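Local atomic coordinates of Ral guanine nucleotide dissociation stimulator-like 2 (Mus musculus, PDB entry 4JGW), a protein that probably acts as a guanine nucleotide exchange factor for small G proteins and is a putative effector of Ras and/or Rap. Residues 15-20 against 26-31; 48-53 against 418-423; 60-65 against 73-78; 90-95 against 123-128. All coordinates share one frame; numbering follows the deposited sequence.

Contact 1: residues 15-20 against 26-31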
# COMPACT_ATOMS: atom_id res chain seq x y z
N SER A 15 24.30 4.30 -25.75
CA SER A 15 25.19 5.30 -25.15
C SER A 15 24.56 5.94 -23.92
O SER A 15 23.41 6.37 -23.95
CB SER A 15 25.56 6.37 -26.18
OG SER A 15 26.30 5.81 -27.25
N VAL A 16 25.33 5.99 -22.83
CA VAL A 16 24.86 6.55 -21.56
C VAL A 16 25.86 7.57 -21.01
O VAL A 16 27.04 7.27 -20.85
CB VAL A 16 24.63 5.43 -20.50
CG1 VAL A 16 24.08 6.01 -19.20
CG2 VAL A 16 23.68 4.36 -21.04
N TRP A 17 25.36 8.78 -20.73
CA TRP A 17 26.18 9.83 -20.12
C TRP A 17 25.38 10.72 -19.16
O TRP A 17 24.15 10.72 -19.19
CB TRP A 17 26.89 10.67 -21.19
CG TRP A 17 25.99 11.57 -21.98
CD1 TRP A 17 25.67 12.87 -21.71
CD2 TRP A 17 25.29 11.24 -23.20
NE1 TRP A 17 24.82 13.37 -22.66
CE2 TRP A 17 24.57 12.39 -23.59
CE3 TRP A 17 25.21 10.09 -23.99
CZ2 TRP A 17 23.78 12.42 -24.75
CZ3 TRP A 17 24.42 10.12 -25.13
CH2 TRP A 17 23.71 11.28 -25.50
N ASP A 18 26.09 11.46 -18.31
CA ASP A 18 25.45 12.35 -17.34
C ASP A 18 25.60 13.82 -17.72
O ASP A 18 26.63 14.23 -18.25
CB ASP A 18 26.01 12.10 -15.94
CG ASP A 18 25.55 10.78 -15.34
OD1 ASP A 18 24.61 10.15 -15.89
OD2 ASP A 18 26.11 10.37 -14.30
N GLU A 19 24.56 14.59 -17.44
CA GLU A 19 24.54 16.03 -17.70
C GLU A 19 24.11 16.80 -16.46
O GLU A 19 23.24 16.36 -15.71
CB GLU A 19 23.59 16.35 -18.86
CG GLU A 19 24.08 15.87 -20.23
CD GLU A 19 23.14 16.24 -21.37
OE1 GLU A 19 22.27 17.11 -21.18
OE2 GLU A 19 23.28 15.65 -22.46
N GLU A 20 24.74 17.96 -16.25
CA GLU A 20 24.45 18.81 -15.10
C GLU A 20 23.64 20.04 -15.50
O GLU A 20 23.89 20.63 -16.55
CB GLU A 20 25.74 19.24 -14.40
CG GLU A 20 26.63 18.10 -13.90
CD GLU A 20 26.04 17.32 -12.73
OE1 GLU A 20 25.21 17.88 -11.97
OE2 GLU A 20 26.41 16.14 -12.55
N PHE A 26 21.12 14.93 -14.48
CA PHE A 26 20.35 14.10 -15.39
C PHE A 26 21.21 12.99 -15.99
O PHE A 26 22.43 13.13 -16.10
CB PHE A 26 19.76 14.96 -16.52
CG PHE A 26 18.76 15.98 -16.06
CD1 PHE A 26 19.17 17.24 -15.64
CD2 PHE A 26 17.40 15.69 -16.07
CE1 PHE A 26 18.24 18.19 -15.22
CE2 PHE A 26 16.46 16.63 -15.65
CZ PHE A 26 16.89 17.88 -15.22
N THR A 27 20.56 11.89 -16.36
CA THR A 27 21.21 10.83 -17.12
C THR A 27 20.53 10.69 -18.48
O THR A 27 19.33 10.40 -18.56
CB THR A 27 21.20 9.48 -16.37
OG1 THR A 27 21.90 9.63 -15.13
CG2 THR A 27 21.88 8.39 -17.19
N VAL A 28 21.30 10.91 -19.54
CA VAL A 28 20.81 10.72 -20.90
C VAL A 28 21.19 9.32 -21.39
O VAL A 28 22.34 8.90 -21.24
CB VAL A 28 21.33 11.80 -21.88
CG1 VAL A 28 20.64 11.68 -23.24
CG2 VAL A 28 21.12 13.19 -21.31
N THR A 29 20.22 8.62 -21.95
CA THR A 29 20.44 7.31 -22.55
C THR A 29 19.97 7.37 -24.00
O THR A 29 18.88 7.85 -24.28
CB THR A 29 19.68 6.20 -21.79
OG1 THR A 29 19.98 6.29 -20.39
CG2 THR A 29 20.07 4.82 -22.30
N SER A 30 20.81 6.88 -24.91
CA SER A 30 20.47 6.84 -26.32
C SER A 30 20.67 5.44 -26.87
O SER A 30 21.80 4.93 -26.92
CB SER A 30 21.31 7.86 -27.11
OG SER A 30 20.75 8.09 -28.39
N ARG A 31 19.57 4.81 -27.28
CA ARG A 31 19.59 3.43 -27.76
C ARG A 31 19.27 3.38 -29.25
O ARG A 31 18.18 3.77 -29.67
CB ARG A 31 18.60 2.57 -26.96
CG ARG A 31 18.74 2.67 -25.45
CD ARG A 31 17.51 2.11 -24.74
NE ARG A 31 17.25 2.80 -23.47
CZ ARG A 31 16.57 3.94 -23.35
NH1 ARG A 31 16.07 4.54 -24.42
NH2 ARG A 31 16.39 4.48 -22.15
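One face of the Trp17 indole is covered by Val28, whose CB lies 3.6 Å above the ring plane and offset toward the rim, a CH-pi contact with the five-membered ring; CG1 of Val28 reaches on to CZ2 of Trp17, also 3.6 Å away. At the edge of the indole, nearly in its plane, Glu19 OE2 accepts a bond of 2.8 Å from Trp17 NE1 through its anti lone pair. The indole reaches over the neighbouring strand because CG of Trp17 stands between the backbone N and the carbonyl carbon (chi1 71°). A carboxylate suits position 19: one oxygen holds the indole N-H and also touches Val28 CG2, while the other forms a salt bridge with Arg49. The second flat ring, Phe26, has Glu19 O at its edge and, beyond the pair, takes a cation-pi contact from Arg49. On the opposite face of the sheet Asp18 and Thr27 lie side by side, and Thr27 OG1 donates to Asp18 OD1 over 2.9 Å from above the carboxylate plane. Val16 CG1 meets Thr27 CG2 at 3.8 Å, and Val16, Thr27 and Thr29 place beta-branched side chains beside Asp18 on this face. Ser15-Ser30, Trp17-Val28 and Glu19-Phe26 are hydrogen-bonded pairs alternating with non-hydrogen-bonded Val16-Thr29 and Asp18-Thr27: the ladder of an antiparallel beta hairpin, strands 11-21 and 24-33 of a four-stranded sheet.

Contact 2: residues 48-53 against 418-423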
# COMPACT_ATOMS: atom_id res chain seq x y z
N SER A 48 16.11 8.74 -23.53
CA SER A 48 15.49 9.20 -22.29
C SER A 48 16.46 10.11 -21.56
O SER A 48 17.66 9.85 -21.53
CB SER A 48 15.10 8.02 -21.40
OG SER A 48 16.25 7.30 -20.97
N ARG A 49 15.93 11.19 -20.99
CA ARG A 49 16.71 12.08 -20.14
C ARG A 49 16.02 12.16 -18.78
O ARG A 49 15.04 12.89 -18.60
CB ARG A 49 16.87 13.47 -20.78
CG ARG A 49 17.73 14.43 -19.98
CD ARG A 49 17.91 15.78 -20.67
NE ARG A 49 18.73 16.67 -19.86
CZ ARG A 49 19.33 17.77 -20.30
NH1 ARG A 49 19.22 18.16 -21.57
NH2 ARG A 49 20.07 18.50 -19.46
N ARG A 50 16.54 11.40 -17.82
CA ARG A 50 15.87 11.23 -16.53
C ARG A 50 16.61 11.92 -15.38
O ARG A 50 17.82 11.74 -15.22
CB ARG A 50 15.68 9.74 -16.21
CG ARG A 50 14.96 8.96 -17.30
CD ARG A 50 14.48 7.62 -16.78
NE ARG A 50 13.86 6.82 -17.83
CZ ARG A 50 14.49 5.88 -18.53
NH1 ARG A 50 15.77 5.60 -18.30
NH2 ARG A 50 13.83 5.21 -19.47
N LEU A 51 15.86 12.69 -14.60
CA LEU A 51 16.42 13.36 -13.42
C LEU A 51 16.84 12.33 -12.37
O LEU A 51 16.06 11.44 -12.01
CB LEU A 51 15.42 14.37 -12.84
CG LEU A 51 15.93 15.34 -11.76
CD1 LEU A 51 15.16 16.66 -11.77
CD2 LEU A 51 15.92 14.72 -10.37
N ARG A 52 18.07 12.46 -11.90
CA ARG A 52 18.64 11.55 -10.91
C ARG A 52 18.62 12.15 -9.51
O ARG A 52 18.31 11.48 -8.53
CB ARG A 52 20.08 11.18 -11.30
CG ARG A 52 20.18 10.17 -12.42
CD ARG A 52 20.10 8.74 -11.89
NE ARG A 52 20.78 7.79 -12.76
CZ ARG A 52 22.09 7.55 -12.75
NH1 ARG A 52 22.88 8.20 -11.90
NH2 ARG A 52 22.61 6.67 -13.59
N ALA A 53 18.99 13.43 -9.43
CA ALA A 53 19.01 14.17 -8.18
C ALA A 53 18.91 15.66 -8.46
O ALA A 53 19.33 16.13 -9.52
CB ALA A 53 20.29 13.87 -7.40
N LYS A 418 16.00 6.98 -5.06
CA LYS A 418 15.27 6.40 -3.93
C LYS A 418 13.76 6.43 -4.18
O LYS A 418 13.07 5.44 -3.92
CB LYS A 418 15.61 7.15 -2.63
CG LYS A 418 14.87 6.63 -1.40
CD LYS A 418 15.41 7.24 -0.11
CE LYS A 418 14.73 6.62 1.10
NZ LYS A 418 15.43 6.92 2.37
N ARG A 419 13.27 7.55 -4.69
CA ARG A 419 11.84 7.76 -4.91
C ARG A 419 11.29 6.91 -6.06
O ARG A 419 10.12 6.52 -6.04
CB ARG A 419 11.53 9.25 -5.14
CG ARG A 419 12.06 10.18 -4.05
CD ARG A 419 11.60 9.76 -2.66
NE ARG A 419 12.39 10.38 -1.60
CZ ARG A 419 12.35 10.03 -0.32
NH1 ARG A 419 11.56 9.04 0.08
NH2 ARG A 419 13.11 10.66 0.57
N ARG A 420 12.13 6.64 -7.05
CA ARG A 420 11.77 5.77 -8.17
C ARG A 420 11.59 4.33 -7.69
O ARG A 420 10.64 3.65 -8.09
CB ARG A 420 12.83 5.81 -9.27
CG ARG A 420 12.82 7.08 -10.09
CD ARG A 420 13.87 7.04 -11.20
NE ARG A 420 14.12 8.39 -11.69
CZ ARG A 420 13.47 8.96 -12.70
NH1 ARG A 420 12.52 8.29 -13.36
NH2 ARG A 420 13.77 10.20 -13.05
N LYS A 421 12.52 3.89 -6.84
CA LYS A 421 12.49 2.55 -6.26
C LYS A 421 11.29 2.40 -5.33
O LYS A 421 10.70 1.32 -5.24
CB LYS A 421 13.79 2.27 -5.50
CG LYS A 421 15.04 2.27 -6.37
CD LYS A 421 16.28 1.99 -5.54
CE LYS A 421 17.55 2.25 -6.35
NZ LYS A 421 18.77 1.77 -5.63
N GLU A 422 10.93 3.48 -4.66
CA GLU A 422 9.73 3.52 -3.83
C GLU A 422 8.46 3.43 -4.69
O GLU A 422 7.57 2.63 -4.39
CB GLU A 422 9.71 4.77 -2.95
CG GLU A 422 10.61 4.64 -1.73
CD GLU A 422 10.69 5.91 -0.90
OE1 GLU A 422 10.47 7.01 -1.44
OE2 GLU A 422 10.99 5.80 0.31
N PHE A 423 8.41 4.22 -5.76
CA PHE A 423 7.27 4.18 -6.69
C PHE A 423 7.07 2.80 -7.31
O PHE A 423 5.94 2.35 -7.47
CB PHE A 423 7.39 5.26 -7.77
CG PHE A 423 6.25 5.25 -8.76
CD1 PHE A 423 4.99 5.73 -8.40
CD2 PHE A 423 6.43 4.76 -10.06
CE1 PHE A 423 3.94 5.72 -9.31
CE2 PHE A 423 5.39 4.75 -10.98
CZ PHE A 423 4.13 5.23 -10.60
O HOH W 1 16.03 9.51 -10.10
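Arg420 reaches from helix 416-436 of the Ras-GEF (CDC25-homology) region to the backbone of Leu51 on strand 46-54, tying the N-terminal Ras-GEF (REM) region to it, and nearly everything tight in the contact gathers at that one guanidinium. Its NH2 donates to Leu51 O over 2.8 Å, with an N-H...O angle of 165°. The oxygen sits at the guanidinium edge, and the bond arrives in the carbonyl plane on a lone pair. A water 2.7 Å from Leu51 O accepts from Arg420 NE at the same distance, linking the two groups a second time. The aliphatic part of Arg420 is extended from CG to NE, which carries the flat head across the gap; an arginine suits the place because it combines this length with several N-H groups in one plane. The looser side belongs to Arg50, a partly exposed residue. Its CB lies 3.7 Å from Arg420 NH2, and its chain crosses that of Arg420 at about a right angle and runs on past it. Arg50 NE stays 4.9 Å from Arg420 NH1. Asp72 probably offsets the positive charge, its OD1 in a salt bridge with Arg420 NH1, and its OD2 accepts from Leu51 N. With direct, water-mediated and ionic bonds converging on it, the Arg420 head is held against rotation, and its positive charge would probably polarise the Leu51 carbonyl.

Contact 3: residues 60-65 against 73-78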
# COMPACT_ATOMS: atom_id res chain seq x y z
N VAL A 60 10.66 20.71 -9.49
CA VAL A 60 9.47 21.38 -9.99
C VAL A 60 9.66 21.91 -11.42
O VAL A 60 8.73 21.87 -12.23
CB VAL A 60 9.00 22.51 -9.03
CG1 VAL A 60 7.89 23.36 -9.65
CG2 VAL A 60 8.54 21.92 -7.70
N ARG A 61 10.87 22.38 -11.73
CA ARG A 61 11.21 22.81 -13.09
C ARG A 61 11.09 21.64 -14.07
O ARG A 61 10.51 21.78 -15.15
CB ARG A 61 12.63 23.41 -13.16
CG ARG A 61 12.75 24.81 -12.60
CD ARG A 61 14.06 25.49 -13.03
NE ARG A 61 15.24 24.90 -12.40
CZ ARG A 61 15.74 25.26 -11.22
NH1 ARG A 61 15.18 26.23 -10.51
NH2 ARG A 61 16.82 24.66 -10.75
N HIS A 62 11.63 20.49 -13.67
CA HIS A 62 11.55 19.25 -14.44
C HIS A 62 10.10 18.75 -14.51
O HIS A 62 9.66 18.24 -15.54
CB HIS A 62 12.47 18.20 -13.82
CG HIS A 62 12.61 16.94 -14.63
ND1 HIS A 62 13.09 16.94 -15.92
CD2 HIS A 62 12.38 15.65 -14.31
CE1 HIS A 62 13.12 15.70 -16.38
NE2 HIS A 62 12.70 14.89 -15.42
N LEU A 63 9.36 18.93 -13.41
CA LEU A 63 7.94 18.55 -13.34
C LEU A 63 7.11 19.27 -14.41
O LEU A 63 6.25 18.65 -15.06
CB LEU A 63 7.37 18.90 -11.96
CG LEU A 63 6.35 18.02 -11.21
CD1 LEU A 63 5.46 18.89 -10.33
CD2 LEU A 63 5.50 17.13 -12.12
N LEU A 64 7.37 20.56 -14.59
CA LEU A 64 6.56 21.40 -15.46
C LEU A 64 7.13 21.56 -16.87
O LEU A 64 6.64 22.37 -17.67
CB LEU A 64 6.30 22.77 -14.80
CG LEU A 64 5.64 22.79 -13.42
CD1 LEU A 64 5.33 24.22 -13.00
CD2 LEU A 64 4.38 21.95 -13.36
N ASP A 65 8.18 20.79 -17.17
CA ASP A 65 8.77 20.74 -18.50
C ASP A 65 7.94 19.81 -19.38
O ASP A 65 7.68 18.66 -19.02
CB ASP A 65 10.22 20.27 -18.41
CG ASP A 65 10.94 20.29 -19.76
OD1 ASP A 65 10.44 20.93 -20.72
OD2 ASP A 65 12.02 19.68 -19.86
N MET A 73 9.39 9.19 -18.09
CA MET A 73 7.99 8.85 -17.82
C MET A 73 7.64 8.48 -16.38
O MET A 73 6.50 8.66 -15.96
CB MET A 73 7.42 7.83 -18.83
CG MET A 73 8.43 7.01 -19.59
SD MET A 73 7.67 6.06 -20.93
CE MET A 73 7.93 7.12 -22.35
N MET A 74 8.61 7.99 -15.61
CA MET A 74 8.37 7.66 -14.21
C MET A 74 8.36 8.89 -13.30
O MET A 74 7.77 8.86 -12.22
CB MET A 74 9.36 6.61 -13.69
CG MET A 74 8.95 6.03 -12.33
SD MET A 74 10.11 4.86 -11.59
CE MET A 74 9.93 3.45 -12.68
N PHE A 75 9.00 9.98 -13.74
CA PHE A 75 9.24 11.13 -12.87
C PHE A 75 7.98 11.74 -12.24
O PHE A 75 7.91 11.87 -11.02
CB PHE A 75 10.03 12.23 -13.58
CG PHE A 75 10.33 13.41 -12.70
CD1 PHE A 75 11.41 13.38 -11.83
CD2 PHE A 75 9.52 14.54 -12.73
CE1 PHE A 75 11.68 14.45 -11.00
CE2 PHE A 75 9.79 15.62 -11.91
CZ PHE A 75 10.87 15.58 -11.04
N THR A 76 7.02 12.11 -13.08
CA THR A 76 5.80 12.78 -12.64
C THR A 76 4.98 11.95 -11.63
O THR A 76 4.68 12.45 -10.54
CB THR A 76 4.93 13.23 -13.84
OG1 THR A 76 5.73 14.03 -14.73
CG2 THR A 76 3.71 14.03 -13.39
N PRO A 77 4.63 10.70 -11.97
CA PRO A 77 3.86 9.92 -11.00
C PRO A 77 4.64 9.57 -9.73
O PRO A 77 4.06 9.54 -8.64
CB PRO A 77 3.49 8.65 -11.77
CG PRO A 77 4.51 8.55 -12.85
CD PRO A 77 4.81 9.96 -13.23
N ALA A 78 5.95 9.33 -9.87
CA ALA A 78 6.81 9.04 -8.72
C ALA A 78 6.91 10.22 -7.76
O ALA A 78 6.79 10.03 -6.55
CB ALA A 78 8.21 8.61 -9.18
O HOH W 2 5.30 16.48 -16.16
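His62 presents its edge to the face of Phe75 in a T-shaped (edge-to-face) aromatic pair, joining helix 56-63 to helix 75-82 within the RasGEF N-terminal motif, the REM domain of this exchange factor. The ring centroids are 4.4 Å apart and the planes meet at 74°. CD2 of His62 is the atom that points in: it stands 3.2 Å above the Phe75 plane, over the centre of the ring, and comes within 3.4 Å of Phe75 CG. Both rings leave their backbones with CG anti to the N, at chi1 -172° for His62 and -178° for Phe75, which extends the side chains from the two helices toward each other. An imidazole fits here because it can offer a C-H edge to the phenyl face while NE2 is hydrogen-bonded to Asp72; the ring also meets Phe26 edge-to-face. The phenyl of Phe75 makes a wider platform, its CE2 also touching Leu63 CB at 4.1 Å, and it meets the Phe416 ring beyond these segments. Beside the aromatic pair, Leu63 and Thr76 cross at about a right angle, and CD2 of the leucine packs against CG2 of the threonine. Threonine suits this boundary position, giving its methyl to Leu63 while its hydroxyl lies beside a bridging water. At the C-terminal end of helix 56-63 this water joins the two segments, donating to Leu63 O at 2.6 Å and lying 2.9 Å from Thr76 OG1.

Contact 4: residues 90-95 against 123-128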
# COMPACT_ATOMS: atom_id res chain seq x y z
N PRO A 90 1.27 21.37 0.50
CA PRO A 90 1.22 22.82 0.30
C PRO A 90 2.55 23.40 -0.18
O PRO A 90 2.56 24.37 -0.94
CB PRO A 90 0.84 23.37 1.68
CG PRO A 90 1.19 22.29 2.64
CD PRO A 90 1.00 21.01 1.91
N ALA A 91 3.66 22.81 0.26
CA ALA A 91 4.99 23.24 -0.16
C ALA A 91 5.23 23.00 -1.65
O ALA A 91 5.77 23.86 -2.34
CB ALA A 91 6.07 22.56 0.68
N LEU A 92 4.81 21.83 -2.13
CA LEU A 92 4.95 21.47 -3.55
C LEU A 92 4.02 22.31 -4.43
O LEU A 92 4.43 22.79 -5.49
CB LEU A 92 4.69 19.97 -3.76
CG LEU A 92 4.90 19.38 -5.16
CD1 LEU A 92 6.34 19.55 -5.63
CD2 LEU A 92 4.51 17.91 -5.17
N PHE A 93 2.77 22.47 -3.99
CA PHE A 93 1.78 23.31 -4.66
C PHE A 93 2.30 24.75 -4.77
O PHE A 93 2.15 25.39 -5.81
CB PHE A 93 0.47 23.28 -3.88
CG PHE A 93 -0.76 23.60 -4.70
CD1 PHE A 93 -2.02 23.29 -4.21
CD2 PHE A 93 -0.66 24.18 -5.96
CE1 PHE A 93 -3.17 23.58 -4.95
CE2 PHE A 93 -1.80 24.47 -6.71
CZ PHE A 93 -3.06 24.16 -6.20
N GLY A 94 2.89 25.25 -3.68
CA GLY A 94 3.45 26.59 -3.64
C GLY A 94 4.58 26.81 -4.63
O GLY A 94 4.65 27.84 -5.29
N LEU A 95 5.46 25.81 -4.75
CA LEU A 95 6.59 25.87 -5.68
C LEU A 95 6.15 25.77 -7.14
O LEU A 95 6.82 26.30 -8.03
CB LEU A 95 7.62 24.79 -5.36
CG LEU A 95 8.37 24.95 -4.03
CD1 LEU A 95 9.00 23.63 -3.64
CD2 LEU A 95 9.41 26.06 -4.09
N SER A 123 -4.08 18.11 -12.45
CA SER A 123 -5.23 17.23 -12.68
C SER A 123 -4.90 15.78 -12.37
O SER A 123 -5.67 15.09 -11.70
CB SER A 123 -5.78 17.38 -14.11
OG SER A 123 -4.78 17.09 -15.08
N THR A 124 -3.74 15.32 -12.84
CA THR A 124 -3.25 13.97 -12.53
C THR A 124 -3.06 13.79 -11.02
O THR A 124 -3.50 12.78 -10.46
CB THR A 124 -1.93 13.65 -13.29
OG1 THR A 124 -2.17 13.73 -14.70
CG2 THR A 124 -1.43 12.25 -12.95
N TRP A 125 -2.44 14.77 -10.37
CA TRP A 125 -2.23 14.78 -8.92
C TRP A 125 -3.54 14.66 -8.15
O TRP A 125 -3.66 13.84 -7.24
CB TRP A 125 -1.47 16.06 -8.51
CG TRP A 125 -1.00 16.13 -7.07
CD1 TRP A 125 -1.10 15.16 -6.11
CD2 TRP A 125 -0.32 17.24 -6.46
NE1 TRP A 125 -0.55 15.60 -4.93
CE2 TRP A 125 -0.06 16.87 -5.12
CE3 TRP A 125 0.08 18.50 -6.90
CZ2 TRP A 125 0.59 17.72 -4.22
CZ3 TRP A 125 0.73 19.35 -6.01
CH2 TRP A 125 0.98 18.96 -4.68
N LEU A 126 -4.52 15.48 -8.54
CA LEU A 126 -5.83 15.49 -7.89
C LEU A 126 -6.59 14.18 -8.12
O LEU A 126 -7.22 13.66 -7.20
CB LEU A 126 -6.65 16.69 -8.36
CG LEU A 126 -8.07 16.90 -7.83
CD1 LEU A 126 -8.09 17.06 -6.31
CD2 LEU A 126 -8.69 18.11 -8.50
N ALA A 127 -6.52 13.67 -9.35
CA ALA A 127 -7.18 12.41 -9.70
C ALA A 127 -6.54 11.22 -8.99
O ALA A 127 -7.24 10.35 -8.48
CB ALA A 127 -7.17 12.21 -11.21
N SER A 128 -5.20 11.20 -8.95
CA SER A 128 -4.46 10.12 -8.30
C SER A 128 -4.54 10.18 -6.78
O SER A 128 -4.75 9.16 -6.12
CB SER A 128 -2.99 10.12 -8.74
OG SER A 128 -2.87 9.87 -10.13
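Leu92 and Trp125 both carry CG anti to the backbone N (chi1 -175° and -172°), and with these extended first torsions each side chain stretches across the gap between helix 89-101 and helix 108-128. The backbones stay well separated, the nearest pair of CA atoms being Phe93 and Trp125 at 10.3 Å, and it is the length of the indole that spans the distance. Trp125 enters with the far end of its six-membered ring: CH2 lies 3.7 Å from Leu92 CD2. That methyl is 4.2 Å from the centroid of the six-membered ring and 30° off the ring normal, an off-centre CH-pi contact in which the leucine chain crosses the indole obliquely at the CH2 end. CB and CG of Leu92 follow behind, CB at 4.0 Å from CH2. On the Phe93 side the approach is different, for the backbone N of Phe93 lies at the indole edge, near its plane, and its CB is 4.4 Å from CH2. Here two helices of the REM domain pack within the helical part of the N-terminal Ras-GEF region, one of them contributing a broad aromatic residue and the other Leu92 together with the backbone and CB of Phe93. Tryptophan suits the buried position because its large hydrocarbon surface can meet several neighbours at once while its one polar atom can be satisfied: NE1 is hydrogen-bonded to Asp132. The indole also meets the rings of His83, edge-to-face, and Phe133. The Phe93 ring itself packs on Leu144 and Gln140 of helix 138-151, and Leu92 touches Val60 of helix 56-63.

Contacts 1, 2 and 3 all touch one another. Contact 1 joins contact 2 through the sheet, where strands 24-33 and 46-54 are neighbours and Thr29 N lies 2.9 Å from Ser48 O. It also reaches contact 3, with Phe26 CE2 3.4 Å from His62 ND1. Contacts 2 and 3, their centres about 10 Å apart, share Asp72, which partners Arg420, Leu51 N and His62. Contact 4 lies among the REM helices and meets contact 3 through Val60, but stays about 14 Å from contact 1 at nearest atoms. Along the chain, contacts 3 and 4 are nested in the loop closed by contact 2, which links the REM region to a helix of the Ras-GEF region.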